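Local structure of uncharacterized protein lp_0118 (Lactobacillus plantarum, 3K2Y) at residues A[10-15]-A[92-97]; A[25-30]-A[88-93]; A[34-39]-A[53-58]. The protein is of unknown function but carries a HIRAN domain and probably binds nucleic acid, as some other proteins with this domain do. All coordinates share one frame; numbering follows the deposited sequence.

Contact 1: A[10-15]-A[92-97]; sequences TVTVVG and KQHLEL
Antiparallel pairing of Val11 with Leu97 and of Thr12 with Glu96 joins strand 4-14 to strand 96-103, the first and last strands in the sheet order, and so closes the six-stranded barrel of the HIRAN domain. Val11 and Leu97 form the hydrogen-bonded pair: Leu97 N gives to Val11 O at 2.8 Å in the carbonyl plane, and Val11 N answers to Leu97 O, whose position is less sure. Beyond the non-hydrogen-bonded pair Thr12 and Glu96, Val13 N reaches Leu95 O at 2.7 Å, nearly along the C=O axis. Val11, Val13, Leu95 and Leu97 are all buried. Val13 has CG2 anti to its carbonyl carbon, which lays this methyl against Leu97 CD1 at 3.8 Å, the two side chains crossing obliquely. Its CB meets Leu95 CB, also at 3.8 Å, while Leu60 and Val85 pack on Leu95 from strands 59-63 and 80-87. The other face carries Thr12 and Glu96, lying side by side and pointing the same way, with Thr12 OG1 4.0 Å from Glu96 CG. Thr12 CG2, anti to the backbone N, approaches His94 CE1 at 4.1 Å, roughly at right angles to the His94 side chain. The carboxylate holds the imidazole in place and may make it more basic: His94 NE2 donates to Glu96 OE2 at 2.7 Å, almost straight at 167°, in the ring plane and onto the anti lone pair.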
loop_
_atom_site.group_PDB
_atom_site.type_symbol
_atom_site.label_atom_id
_atom_site.label_comp_id
_atom_site.label_asym_id
_atom_site.label_seq_id
_atom_site.Cartn_x
_atom_site.Cartn_y
_atom_site.Cartn_z
ATOM N N THR A 10 -21.467 -3.725 4.373
ATOM C CA THR A 10 -20.983 -2.585 3.614
ATOM C C THR A 10 -19.575 -2.188 4.027
ATOM O O THR A 10 -19.185 -2.351 5.182
ATOM C CB THR A 10 -21.904 -1.367 3.797
ATOM O OG1 THR A 10 -22.087 -1.114 5.194
ATOM C CG2 THR A 10 -23.251 -1.616 3.148
ATOM N N VAL A 11 -18.810 -1.671 3.072
ATOM C CA VAL A 11 -17.446 -1.239 3.344
ATOM C C VAL A 11 -17.151 0.065 2.613
ATOM O O VAL A 11 -17.879 0.460 1.699
ATOM C CB VAL A 11 -16.400 -2.302 2.900
ATOM C CG1 VAL A 11 -16.605 -3.595 3.670
ATOM C CG2 VAL A 11 -16.505 -2.546 1.411
ATOM N N THR A 12 -16.082 0.732 3.029
ATOM C CA THR A 12 -15.682 1.985 2.409
ATOM C C THR A 12 -14.419 1.735 1.600
ATOM O O THR A 12 -13.577 0.925 1.988
ATOM C CB THR A 12 -15.387 3.059 3.468
ATOM O OG1 THR A 12 -16.508 3.174 4.357
ATOM C CG2 THR A 12 -15.132 4.403 2.800
ATOM N N VAL A 13 -14.297 2.423 0.470
ATOM C CA VAL A 13 -13.128 2.273 -0.385
ATOM C C VAL A 13 -12.249 3.508 -0.240
ATOM O O VAL A 13 -12.655 4.617 -0.589
ATOM C CB VAL A 13 -13.526 2.107 -1.866
ATOM C CG1 VAL A 13 -12.298 1.794 -2.697
ATOM C CG2 VAL A 13 -14.556 1.000 -2.011
ATOM N N VAL A 14 -11.043 3.307 0.279
ATOM C CA VAL A 14 -10.102 4.397 0.485
ATOM C C VAL A 14 -8.936 4.310 -0.491
ATOM O O VAL A 14 -8.884 3.412 -1.337
ATOM C CB VAL A 14 -9.540 4.369 1.920
ATOM C CG1 VAL A 14 -10.675 4.477 2.920
ATOM C CG2 VAL A 14 -8.761 3.084 2.149
ATOM N N GLY A 15 -8.006 5.255 -0.366
ATOM C CA GLY A 15 -6.836 5.276 -1.224
ATOM C C GLY A 15 -7.022 5.824 -2.627
ATOM O O GLY A 15 -6.110 5.717 -3.449
ATOM N N LYS A 92 -15.859 14.150 -3.610
ATOM C CA LYS A 92 -15.039 13.943 -2.431
ATOM C C LYS A 92 -14.310 12.629 -2.659
ATOM O O LYS A 92 -13.542 12.169 -1.819
ATOM C CB LYS A 92 -15.918 13.856 -1.184
ATOM C CG LYS A 92 -16.739 15.107 -0.937
ATOM C CD LYS A 92 -17.587 14.973 0.316
ATOM C CE LYS A 92 -16.736 14.710 1.551
ATOM N NZ LYS A 92 -17.609 14.576 2.752
ATOM N N GLN A 93 -14.558 12.042 -3.826
ATOM C CA GLN A 93 -13.960 10.772 -4.207
ATOM C C GLN A 93 -14.277 9.736 -3.134
ATOM O O GLN A 93 -13.418 8.943 -2.750
ATOM C CB GLN A 93 -12.448 10.926 -4.367
ATOM C CG GLN A 93 -12.041 11.957 -5.407
ATOM C CD GLN A 93 -10.545 11.994 -5.621
ATOM O OE1 GLN A 93 -9.780 12.188 -4.678
ATOM N NE2 GLN A 93 -10.117 11.805 -6.867
ATOM N N HIS A 94 -15.517 9.761 -2.651
ATOM C CA HIS A 94 -15.972 8.828 -1.626
ATOM C C HIS A 94 -16.471 7.574 -2.338
ATOM O O HIS A 94 -16.719 7.599 -3.543
ATOM C CB HIS A 94 -17.099 9.460 -0.802
ATOM C CG HIS A 94 -17.470 8.678 0.422
ATOM N ND1 HIS A 94 -16.670 8.620 1.543
ATOM C CD2 HIS A 94 -18.558 7.920 0.699
ATOM C CE1 HIS A 94 -17.249 7.862 2.458
ATOM N NE2 HIS A 94 -18.395 7.425 1.971
ATOM N N LEU A 95 -16.609 6.475 -1.604
ATOM C CA LEU A 95 -17.071 5.236 -2.218
ATOM C C LEU A 95 -17.359 4.176 -1.173
ATOM O O LEU A 95 -16.465 3.756 -0.440
ATOM C CB LEU A 95 -16.015 4.695 -3.188
ATOM C CG LEU A 95 -16.466 4.179 -4.558
ATOM C CD1 LEU A 95 -15.375 3.294 -5.141
ATOM C CD2 LEU A 95 -17.758 3.394 -4.430
ATOM N N GLU A 96 -18.616 3.749 -1.112
ATOM C CA GLU A 96 -19.030 2.714 -0.180
ATOM C C GLU A 96 -19.685 1.591 -0.981
ATOM O O GLU A 96 -20.248 1.826 -2.054
ATOM C CB GLU A 96 -19.992 3.287 0.864
ATOM C CG GLU A 96 -19.336 4.300 1.794
ATOM C CD GLU A 96 -20.246 4.750 2.927
ATOM O OE1 GLU A 96 -20.741 3.883 3.681
ATOM O OE2 GLU A 96 -20.457 5.975 3.067
ATOM N N LEU A 97 -19.597 0.366 -0.473
ATOM C CA LEU A 97 -20.162 -0.774 -1.184
ATOM C C LEU A 97 -20.841 -1.756 -0.244
ATOM O O LEU A 97 -20.581 -1.763 0.956
ATOM C CB LEU A 97 -19.058 -1.552 -1.912
ATOM C CG LEU A 97 -17.841 -0.881 -2.553
ATOM C CD1 LEU A 97 -16.783 -1.959 -2.824
ATOM C CD2 LEU A 97 -18.234 -0.162 -3.848
#

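Contact 2: A[25-30]-A[88-93]; sequences TLTTLR and LDQQKQ
Two type I beta turns, Thr25 to Thr28 at the end of helix 22-25 and Asp89 to Lys92 in the connection between barrel strands 80-87 and 96-103, bring two loops of the HIRAN domain together with no hydrogen bond between them. Backbone bonds hold each loop in its own shape. Thr25 O is gripped twice, by Thr28 N at 2.9 Å and by Thr28 OG1 at 2.8 Å, the hydroxyl lying in the carbonyl plane on a lone pair. In the other loop Lys92 N closes the turn on Asp89 O at 3.0 Å, and a weak bond from Gln93 N to Gln90 O follows it. One polar approach does run from loop to loop. Gln90, extended with CG anti to its backbone N, brings NE2 to 2.7 Å from Leu26 O, but the angle is too poor for a hydrogen bond; the same NE2 lies 3.4 Å from Leu26 CB. Apolar contact makes up the rest, and Leu26 contributes most to it. Its CB heads for the other loop and its chain is extended (chi2 -176°), so that CD1 arrives 4.1 Å from Gln93 CG, the two side chains crossing at about a right angle. Leu29, which also packs on Leu60 of strand 59-63, turns its end toward Leu88. CG is anti to the backbone N in both leucines, and they meet tip to tip, Leu29 CD2 to Leu88 CD1 at 3.9 Å.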
loop_
_atom_site.group_PDB
_atom_site.type_symbol
_atom_site.label_atom_id
_atom_site.label_comp_id
_atom_site.label_asym_id
_atom_site.label_seq_id
_atom_site.Cartn_x
_atom_site.Cartn_y
_atom_site.Cartn_z
ATOM N N THR A 25 -11.905 7.289 -13.971
ATOM C CA THR A 25 -12.433 5.977 -13.617
ATOM C C THR A 25 -13.708 6.064 -12.781
ATOM O O THR A 25 -14.616 5.248 -12.942
ATOM C CB THR A 25 -11.379 5.146 -12.859
ATOM O OG1 THR A 25 -10.293 4.847 -13.744
ATOM C CG2 THR A 25 -11.983 3.844 -12.345
ATOM N N LEU A 26 -13.782 7.050 -11.893
ATOM C CA LEU A 26 -14.974 7.216 -11.070
ATOM C C LEU A 26 -16.142 7.585 -11.981
ATOM O O LEU A 26 -17.286 7.689 -11.538
ATOM C CB LEU A 26 -14.764 8.318 -10.025
ATOM C CG LEU A 26 -13.694 8.098 -8.950
ATOM C CD1 LEU A 26 -13.724 9.261 -7.966
ATOM C CD2 LEU A 26 -13.943 6.788 -8.219
ATOM N N THR A 27 -15.838 7.775 -13.262
ATOM C CA THR A 27 -16.845 8.131 -14.254
ATOM C C THR A 27 -17.419 6.874 -14.899
ATOM O O THR A 27 -18.578 6.849 -15.300
ATOM C CB THR A 27 -16.245 9.021 -15.364
ATOM O OG1 THR A 27 -15.512 10.101 -14.770
ATOM C CG2 THR A 27 -17.350 9.590 -16.242
ATOM N N THR A 28 -16.598 5.833 -15.005
ATOM C CA THR A 28 -17.041 4.574 -15.599
ATOM C C THR A 28 -17.846 3.772 -14.579
ATOM O O THR A 28 -18.141 2.592 -14.788
ATOM C CB THR A 28 -15.841 3.716 -16.071
ATOM O OG1 THR A 28 -15.077 3.284 -14.937
ATOM C CG2 THR A 28 -14.945 4.524 -16.998
ATOM N N LEU A 29 -18.204 4.428 -13.480
ATOM C CA LEU A 29 -18.962 3.793 -12.411
ATOM C C LEU A 29 -20.142 4.642 -11.956
ATOM O O LEU A 29 -20.031 5.861 -11.813
ATOM C CB LEU A 29 -18.030 3.505 -11.226
ATOM C CG LEU A 29 -18.595 3.072 -9.869
ATOM C CD1 LEU A 29 -17.478 2.484 -9.028
ATOM C CD2 LEU A 29 -19.228 4.262 -9.154
ATOM N N ARG A 30 -21.270 3.981 -11.727
ATOM C CA ARG A 30 -22.487 4.647 -11.272
ATOM C C ARG A 30 -23.040 3.903 -10.061
ATOM O O ARG A 30 -22.859 2.694 -9.938
ATOM C CB ARG A 30 -23.539 4.659 -12.388
ATOM C CG ARG A 30 -23.743 6.016 -13.056
ATOM C CD ARG A 30 -22.521 6.475 -13.844
ATOM N NE ARG A 30 -22.672 7.856 -14.302
ATOM C CZ ARG A 30 -21.788 8.501 -15.057
ATOM N NH1 ARG A 30 -20.679 7.892 -15.449
ATOM N NH2 ARG A 30 -22.007 9.759 -15.414
ATOM N N LEU A 88 -21.601 7.066 -3.596
ATOM C CA LEU A 88 -20.482 7.554 -4.388
ATOM C C LEU A 88 -19.831 8.858 -3.925
ATOM O O LEU A 88 -18.625 8.879 -3.694
ATOM C CB LEU A 88 -20.933 7.722 -5.841
ATOM C CG LEU A 88 -19.898 8.299 -6.809
ATOM C CD1 LEU A 88 -18.700 7.368 -6.930
ATOM C CD2 LEU A 88 -20.521 8.556 -8.173
ATOM N N ASP A 89 -20.600 9.938 -3.787
ATOM C CA ASP A 89 -20.029 11.224 -3.357
ATOM C C ASP A 89 -18.758 11.507 -4.169
ATOM O O ASP A 89 -17.700 11.806 -3.619
ATOM C CB ASP A 89 -19.722 11.215 -1.859
ATOM C CG ASP A 89 -20.976 11.261 -1.007
ATOM O OD1 ASP A 89 -22.054 11.583 -1.550
ATOM O OD2 ASP A 89 -20.981 10.990 0.212
ATOM N N GLN A 90 -18.892 11.412 -5.486
ATOM C CA GLN A 90 -17.797 11.593 -6.437
ATOM C C GLN A 90 -16.867 12.806 -6.364
ATOM O O GLN A 90 -15.735 12.733 -6.836
ATOM C CB GLN A 90 -18.361 11.505 -7.846
ATOM C CG GLN A 90 -17.307 11.515 -8.919
ATOM C CD GLN A 90 -17.896 11.278 -10.283
ATOM O OE1 GLN A 90 -18.863 11.935 -10.670
ATOM N NE2 GLN A 90 -17.318 10.339 -11.027
ATOM N N GLN A 91 -17.323 13.925 -5.816
ATOM C CA GLN A 91 -16.442 15.086 -5.748
ATOM C C GLN A 91 -15.496 14.991 -4.568
ATOM O O GLN A 91 -14.467 15.667 -4.521
ATOM C CB GLN A 91 -17.262 16.375 -5.663
ATOM C CG GLN A 91 -18.077 16.677 -6.908
ATOM C CD GLN A 91 -17.218 16.832 -8.146
ATOM O OE1 GLN A 91 -16.140 17.424 -8.089
ATOM N NE2 GLN A 91 -17.692 16.300 -9.268
ATOM N N LYS A 92 -15.859 14.150 -3.610
ATOM C CA LYS A 92 -15.039 13.943 -2.431
ATOM C C LYS A 92 -14.310 12.629 -2.659
ATOM O O LYS A 92 -13.542 12.169 -1.819
ATOM C CB LYS A 92 -15.918 13.856 -1.184
ATOM C CG LYS A 92 -16.739 15.107 -0.937
ATOM C CD LYS A 92 -17.587 14.973 0.316
ATOM C CE LYS A 92 -16.736 14.710 1.551
ATOM N NZ LYS A 92 -17.609 14.576 2.752
ATOM N N GLN A 93 -14.558 12.042 -3.826
ATOM C CA GLN A 93 -13.960 10.772 -4.207
ATOM C C GLN A 93 -14.277 9.736 -3.134
ATOM O O GLN A 93 -13.418 8.943 -2.750
ATOM C CB GLN A 93 -12.448 10.926 -4.367
ATOM C CG GLN A 93 -12.041 11.957 -5.407
ATOM C CD GLN A 93 -10.545 11.994 -5.621
ATOM O OE1 GLN A 93 -9.780 12.188 -4.678
ATOM N NE2 GLN A 93 -10.117 11.805 -6.867
#

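Contact 3: A[34-39]-A[53-58]; sequences AVLLQR and WTLQHA
Leu36 and Trp53 form an antiparallel hydrogen-bonded pair where strand 34-39 runs beside the end of strand 50-53, just before the chain folds into the type I turn from Thr54 to His57. The two bonds differ in shape: Trp53 N gives to Leu36 O at 2.8 Å in the carbonyl plane, whereas Leu36 N meets Trp53 O at 2.7 Å from 33° above the carbonyl plane of Trp53. The Leu36 side chain leaves on the same face as Trp53, its CB 4.4 Å from Trp53 CB. CG, anti to the carbonyl carbon (chi1 -57°), leans toward the turn and lies 4.0 Å from Leu55 CD2. There the branches part. CD1 pushes close against the imidazole, 3.3 Å from His57 CE1, while CD2 touches Leu55 CD2 at 4.0 Å, the two leucines crossing at about a right angle. Positive phi at His57 (74°) ends the turn, which His57 N closes on Thr54 O, and Leu55 O sits over one face of the imidazole, offset toward its rim. The indole of Trp53 has Leu36 O in plane at its edge and Gln38 CB 3.7 Å from NE1, which itself hydrogen-bonds to Ser51 OG. Strand 34-39 runs between strands 50-53 and 80-87 of the barrel, bonded to the latter through Val35 and Gly83. Val35 packs on Leu60 of strand 59-63, whereas Leu37 touches Met75 and Arg39 makes a salt bridge with Asp76, both on helix 68-76.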
loop_
_atom_site.group_PDB
_atom_site.type_symbol
_atom_site.label_atom_id
_atom_site.label_comp_id
_atom_site.label_asym_id
_atom_site.label_seq_id
_atom_site.Cartn_x
_atom_site.Cartn_y
_atom_site.Cartn_z
ATOM N N ALA A 34 -21.981 -2.921 -10.068
ATOM C CA ALA A 34 -21.124 -3.909 -9.428
ATOM C C ALA A 34 -19.650 -3.595 -9.680
ATOM O O ALA A 34 -19.306 -2.943 -10.670
ATOM C CB ALA A 34 -21.458 -5.302 -9.943
ATOM N N VAL A 35 -18.788 -4.052 -8.773
ATOM C CA VAL A 35 -17.344 -3.854 -8.895
ATOM C C VAL A 35 -16.636 -5.155 -8.559
ATOM O O VAL A 35 -17.177 -5.997 -7.840
ATOM C CB VAL A 35 -16.821 -2.742 -7.953
ATOM C CG1 VAL A 35 -17.322 -1.383 -8.420
ATOM C CG2 VAL A 35 -17.269 -3.009 -6.525
ATOM N N LEU A 36 -15.427 -5.318 -9.083
ATOM C CA LEU A 36 -14.649 -6.524 -8.849
ATOM C C LEU A 36 -13.682 -6.370 -7.670
ATOM O O LEU A 36 -13.177 -5.278 -7.405
ATOM C CB LEU A 36 -13.876 -6.886 -10.119
ATOM C CG LEU A 36 -14.709 -7.084 -11.391
ATOM C CD1 LEU A 36 -13.787 -7.241 -12.580
ATOM C CD2 LEU A 36 -15.610 -8.303 -11.253
ATOM N N LEU A 37 -13.436 -7.470 -6.965
ATOM C CA LEU A 37 -12.527 -7.465 -5.825
ATOM C C LEU A 37 -11.284 -8.300 -6.105
ATOM O O LEU A 37 -11.348 -9.327 -6.784
ATOM C CB LEU A 37 -13.232 -7.997 -4.577
ATOM C CG LEU A 37 -13.964 -7.008 -3.665
ATOM C CD1 LEU A 37 -14.908 -6.136 -4.468
ATOM C CD2 LEU A 37 -14.724 -7.789 -2.603
ATOM N N GLN A 38 -10.150 -7.849 -5.577
ATOM C CA GLN A 38 -8.891 -8.546 -5.766
ATOM C C GLN A 38 -8.099 -8.616 -4.472
ATOM O O GLN A 38 -7.775 -7.591 -3.868
ATOM C CB GLN A 38 -8.047 -7.843 -6.828
ATOM C CG GLN A 38 -6.786 -8.607 -7.200
ATOM C CD GLN A 38 -5.946 -7.883 -8.237
ATOM O OE1 GLN A 38 -5.208 -6.947 -7.917
ATOM N NE2 GLN A 38 -6.065 -8.305 -9.491
ATOM N N ARG A 39 -7.791 -9.837 -4.056
ATOM C CA ARG A 39 -7.022 -10.067 -2.849
ATOM C C ARG A 39 -5.543 -9.854 -3.161
ATOM O O ARG A 39 -5.021 -10.386 -4.142
ATOM C CB ARG A 39 -7.243 -11.500 -2.354
ATOM C CG ARG A 39 -6.521 -11.823 -1.063
ATOM C CD ARG A 39 -7.117 -11.055 0.107
ATOM N NE ARG A 39 -6.137 -10.817 1.165
ATOM C CZ ARG A 39 -5.512 -11.778 1.833
ATOM N NH1 ARG A 39 -5.762 -13.047 1.555
ATOM N NH2 ARG A 39 -4.637 -11.474 2.776
ATOM N N TRP A 53 -12.016 -2.781 -8.017
ATOM C CA TRP A 53 -11.914 -2.442 -9.428
ATOM C C TRP A 53 -13.263 -2.366 -10.133
ATOM O O TRP A 53 -14.262 -2.910 -9.659
ATOM C CB TRP A 53 -11.039 -3.466 -10.150
ATOM C CG TRP A 53 -9.699 -3.687 -9.525
ATOM C CD1 TRP A 53 -9.439 -4.316 -8.340
ATOM C CD2 TRP A 53 -8.430 -3.301 -10.061
ATOM N NE1 TRP A 53 -8.087 -4.348 -8.107
ATOM C CE2 TRP A 53 -7.442 -3.732 -9.146
ATOM C CE3 TRP A 53 -8.030 -2.633 -11.227
ATOM C CZ2 TRP A 53 -6.076 -3.519 -9.360
ATOM C CZ3 TRP A 53 -6.669 -2.419 -11.443
ATOM C CH2 TRP A 53 -5.709 -2.861 -10.512
ATOM N N THR A 54 -13.273 -1.679 -11.271
ATOM C CA THR A 54 -14.469 -1.526 -12.089
ATOM C C THR A 54 -14.591 -2.767 -12.961
ATOM O O THR A 54 -13.633 -3.530 -13.099
ATOM C CB THR A 54 -14.362 -0.290 -13.006
ATOM O OG1 THR A 54 -14.375 0.898 -12.205
ATOM C CG2 THR A 54 -15.526 -0.239 -13.984
ATOM N N LEU A 55 -15.765 -2.973 -13.545
ATOM C CA LEU A 55 -15.974 -4.130 -14.408
ATOM C C LEU A 55 -15.040 -4.050 -15.608
ATOM O O LEU A 55 -14.742 -5.062 -16.236
ATOM C CB LEU A 55 -17.432 -4.195 -14.880
ATOM C CG LEU A 55 -18.471 -4.494 -13.798
ATOM C CD1 LEU A 55 -19.856 -4.574 -14.424
ATOM C CD2 LEU A 55 -18.116 -5.807 -13.096
ATOM N N GLN A 56 -14.586 -2.837 -15.921
ATOM C CA GLN A 56 -13.672 -2.618 -17.040
ATOM C C GLN A 56 -12.236 -2.805 -16.572
ATOM O O GLN A 56 -11.296 -2.688 -17.355
ATOM C CB GLN A 56 -13.857 -1.210 -17.623
ATOM C CG GLN A 56 -15.018 -1.087 -18.614
ATOM C CD GLN A 56 -16.354 -1.515 -18.021
ATOM O OE1 GLN A 56 -16.836 -0.923 -17.054
ATOM N NE2 GLN A 56 -16.955 -2.550 -18.600
ATOM N N HIS A 57 -12.084 -3.093 -15.283
ATOM C CA HIS A 57 -10.780 -3.329 -14.685
ATOM C C HIS A 57 -9.934 -2.076 -14.488
ATOM O O HIS A 57 -8.773 -2.027 -14.885
ATOM C CB HIS A 57 -10.018 -4.358 -15.518
ATOM C CG HIS A 57 -10.727 -5.669 -15.633
ATOM N ND1 HIS A 57 -10.860 -6.537 -14.571
ATOM C CD2 HIS A 57 -11.381 -6.241 -16.671
ATOM C CE1 HIS A 57 -11.566 -7.588 -14.949
ATOM N NE2 HIS A 57 -11.895 -7.433 -16.219
ATOM N N ALA A 58 -10.533 -1.066 -13.867
ATOM C CA ALA A 58 -9.842 0.180 -13.570
ATOM C C ALA A 58 -9.837 0.271 -12.051
ATOM O O ALA A 58 -10.893 0.214 -11.419
ATOM C CB ALA A 58 -10.588 1.364 -14.174
#

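In the fold
Contacts 1 and 3 both belong to the barrel sheet and share its regular backbone bonding; contact 2 joins loops at its margin, its centre about 13 Å from the centre of the chain, and relies on side-chain packing. Contact 1 buries four of its eight touching residues, contact 3 only two, with the exposed turn supplying much of its packing. The apolar interior connects them: Val35 of contact 3 sets CG2 against Leu97 CD1 of contact 1 and CG1 against Leu29 CD1 of contact 2, each at 3.9 Å. Contacts 1 and 2 share Lys92 and Gln93, in the loop ahead of strand 96-103. Contact 3 is nested along the chain within both other contacts.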